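Local coordinates for extracellular haem-binding protein (PDB 3FPW) that binds and degrades haem outside the cell, and as an oligomeric assembly interacts with its cognate two-component sensor kinase, at the interface of chains A and B. Residues are numbered along the deposited sequence; one frame, centred on the assembly and turned at random. Chains: chain A/B, Extracellular haem-binding protein.

The interface of chains A and B. Residues chain A 115, 144, 150-152; chain B 142, 145-146.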
ATOM      1  N   SER A 115      14.166   4.042  -7.854  0.50 13.80           N
ATOM      2  CA  SER A 115      14.315   4.402  -9.256  0.50 12.56           C
ATOM      3  C   SER A 115      15.128   3.328  -9.974  0.50 12.94           C
ATOM      4  O   SER A 115      14.749   2.890 -11.044  0.50 12.86           O
ATOM      5  CB  SER A 115      14.989   5.769  -9.393  0.50 12.25           C
ATOM      6  OG  SER A 115      15.148   6.143 -10.756  0.50  9.34           O
ATOM      7  N   LYS A 144       3.474   3.995 -19.562  1.00 17.17           N
ATOM      8  CA  LYS A 144       4.051   4.349 -18.270  1.00 17.62           C
ATOM      9  C   LYS A 144       3.064   4.191 -17.105  1.00 17.15           C
ATOM     10  O   LYS A 144       3.436   4.327 -15.937  1.00 17.31           O
ATOM     11  CB  LYS A 144       4.642   5.762 -18.304  1.00 17.92           C
ATOM     12  CG  LYS A 144       3.613   6.859 -18.320  1.00 20.73           C
ATOM     13  CD  LYS A 144       4.309   8.217 -18.395  1.00 25.06           C
ATOM     14  CE  LYS A 144       3.332   9.306 -18.808  1.00 27.11           C
ATOM     15  NZ  LYS A 144       2.150   9.375 -17.905  1.00 28.67           N
ATOM     16  N   LEU A 150       9.269   2.291 -14.835  1.00 14.63           N
ATOM     17  CA  LEU A 150       9.847   3.626 -14.866  1.00 14.68           C
ATOM     18  C   LEU A 150      10.525   3.793 -16.204  1.00 14.77           C
ATOM     19  O   LEU A 150      11.562   3.192 -16.460  1.00 14.91           O
ATOM     20  CB  LEU A 150      10.835   3.813 -13.708  1.00 15.09           C
ATOM     21  CG  LEU A 150      11.481   5.190 -13.665  1.00 12.92           C
ATOM     22  CD1 LEU A 150      10.465   6.314 -13.717  1.00 13.98           C
ATOM     23  CD2 LEU A 150      12.354   5.297 -12.388  1.00 14.66           C
ATOM     24  N   PHE A 151       9.916   4.600 -17.068  1.00 15.03           N
ATOM     25  CA  PHE A 151      10.378   4.761 -18.438  1.00 14.16           C
ATOM     26  C   PHE A 151      11.369   5.931 -18.520  1.00 14.91           C
ATOM     27  O   PHE A 151      11.077   7.008 -19.055  1.00 15.59           O
ATOM     28  CB  PHE A 151       9.169   5.006 -19.328  1.00 15.24           C
ATOM     29  CG  PHE A 151       8.423   3.751 -19.663  1.00 13.90           C
ATOM     30  CD1 PHE A 151       7.585   3.141 -18.736  1.00 13.73           C
ATOM     31  CD2 PHE A 151       8.585   3.145 -20.905  1.00 15.05           C
ATOM     32  CE1 PHE A 151       6.891   1.973 -19.044  1.00 15.53           C
ATOM     33  CE2 PHE A 151       7.895   1.965 -21.212  1.00 15.99           C
ATOM     34  CZ  PHE A 151       7.057   1.375 -20.289  1.00 15.43           C
ATOM     35  N   LEU A 152      12.541   5.717 -17.959  1.00 13.58           N
ATOM     36  CA  LEU A 152      13.518   6.774 -17.777  1.00 15.21           C
ATOM     37  C   LEU A 152      14.885   6.126 -17.928  1.00 14.89           C
ATOM     38  O   LEU A 152      15.144   5.071 -17.335  1.00 14.76           O
ATOM     39  CB  LEU A 152      13.346   7.355 -16.371  1.00 14.07           C
ATOM     40  CG  LEU A 152      14.332   8.418 -15.924  1.00 14.87           C
ATOM     41  CD1 LEU A 152      14.172   9.696 -16.775  1.00 16.20           C
ATOM     42  CD2 LEU A 152      14.123   8.689 -14.443  1.00 16.25           C
TER
ATOM     43  N   THR B 142       9.430  11.937 -17.597  1.00 19.17           N
ATOM     44  CA  THR B 142       9.207  10.787 -16.712  1.00 17.50           C
ATOM     45  C   THR B 142       9.971  10.867 -15.388  1.00 17.69           C
ATOM     46  O   THR B 142       9.930   9.943 -14.595  1.00 16.81           O
ATOM     47  CB  THR B 142       9.471   9.448 -17.438  1.00 17.38           C
ATOM     48  OG1 THR B 142      10.819   9.419 -17.900  1.00 17.06           O
ATOM     49  CG2 THR B 142       8.532   9.324 -18.649  1.00 16.44           C
ATOM     50  N   ASP B 145       7.763  10.211 -12.534  1.00 16.20           N
ATOM     51  CA  ASP B 145       7.324   8.840 -12.265  1.00 15.90           C
ATOM     52  C   ASP B 145       8.163   8.171 -11.182  1.00 15.99           C
ATOM     53  O   ASP B 145       7.859   7.071 -10.718  1.00 16.33           O
ATOM     54  CB  ASP B 145       7.321   8.050 -13.575  1.00 16.57           C
ATOM     55  CG  ASP B 145       6.238   8.550 -14.538  1.00 17.94           C
ATOM     56  OD1 ASP B 145       5.121   8.852 -14.062  1.00 22.95           O
ATOM     57  OD2 ASP B 145       6.495   8.657 -15.741  1.00 19.01           O
ATOM     58  N   ILE B 146       9.219   8.852 -10.764  1.00 15.43           N
ATOM     59  CA  ILE B 146      10.058   8.342  -9.690  1.00 16.08           C
ATOM     60  C   ILE B 146       9.269   8.388  -8.387  1.00 16.89           C
ATOM     61  O   ILE B 146       8.701   9.422  -8.017  1.00 17.56           O
ATOM     62  CB  ILE B 146      11.347   9.157  -9.591  1.00 15.18           C
ATOM     63  CG1 ILE B 146      12.217   8.912 -10.823  1.00 16.96           C
ATOM     64  CG2 ILE B 146      12.119   8.853  -8.281  1.00 16.66           C
ATOM     65  CD1 ILE B 146      13.388   9.877 -10.962  1.00 16.05           C
TER
HETATM   66  O   HOH W   1       7.616   6.093 -16.359  1.00 17.63           O
HETATM   67  O   HOH W   2       2.827   9.678 -15.191  1.00 38.27           O
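B:Thr142 donates a hydrogen bond from its hydroxyl OG1 to the backbone carbonyl O of A:Phe151, at 2.7 Å. The donor lies above the carbonyl plane, 46° out of it. The first torsion of B:Thr142 sets OG1 between its own backbone N and carbonyl carbon (chi1 59°), which turns the hydroxyl to the A:Phe151 oxygen. The methyl CG2 of B:Thr142 also rests against this oxygen. OG1 also meets CD1 of A:Leu152, roughly at right angles to the hydrogen bond, and these two side chains run past each other in opposite directions. A valine here would remove the hydroxyl and would probably leave the A:Phe151 carbonyl without its mate from chain B.

Two waters link the carboxylate of B:Asp145 to chain A. OD2 of B:Asp145 lies 2.9 Å from the oxygen of water 1, and this water meets the backbone N of A:Phe151 in a nearly straight bond (175° at H). OD1 holds water 2, whose oxygen lies 2.8 Å from the amino group NZ of A:Lys144. A bend at the last torsion of the lysine turns NZ towards this water. The amino group and the carboxylate do not touch: NZ of A:Lys144 and OD1 of B:Asp145 stay 4.9 Å apart. If both are charged, their opposite charges may favour the pairing. The two side chains cross at about a right angle, and CD of A:Lys144 lies 3.5 Å from OD2 of B:Asp145.

The apolar contacts centre on two leucines of chain A. A:Leu150 puts CD1 against CB of B:Asp145 at 3.6 Å and CD2 against CG1 of B:Ile146. The tip CD1 of B:Ile146 meets CD2 of A:Leu152 at 3.8 Å.

Here the 3-10 helix 141-145 of chain B and the residue after it dock on loop residues 150-152 of chain A, with the same helix of chain A reached through water. This patch of a subunit interface in the octamer likely supports the assembly needed for sensor kinase interaction.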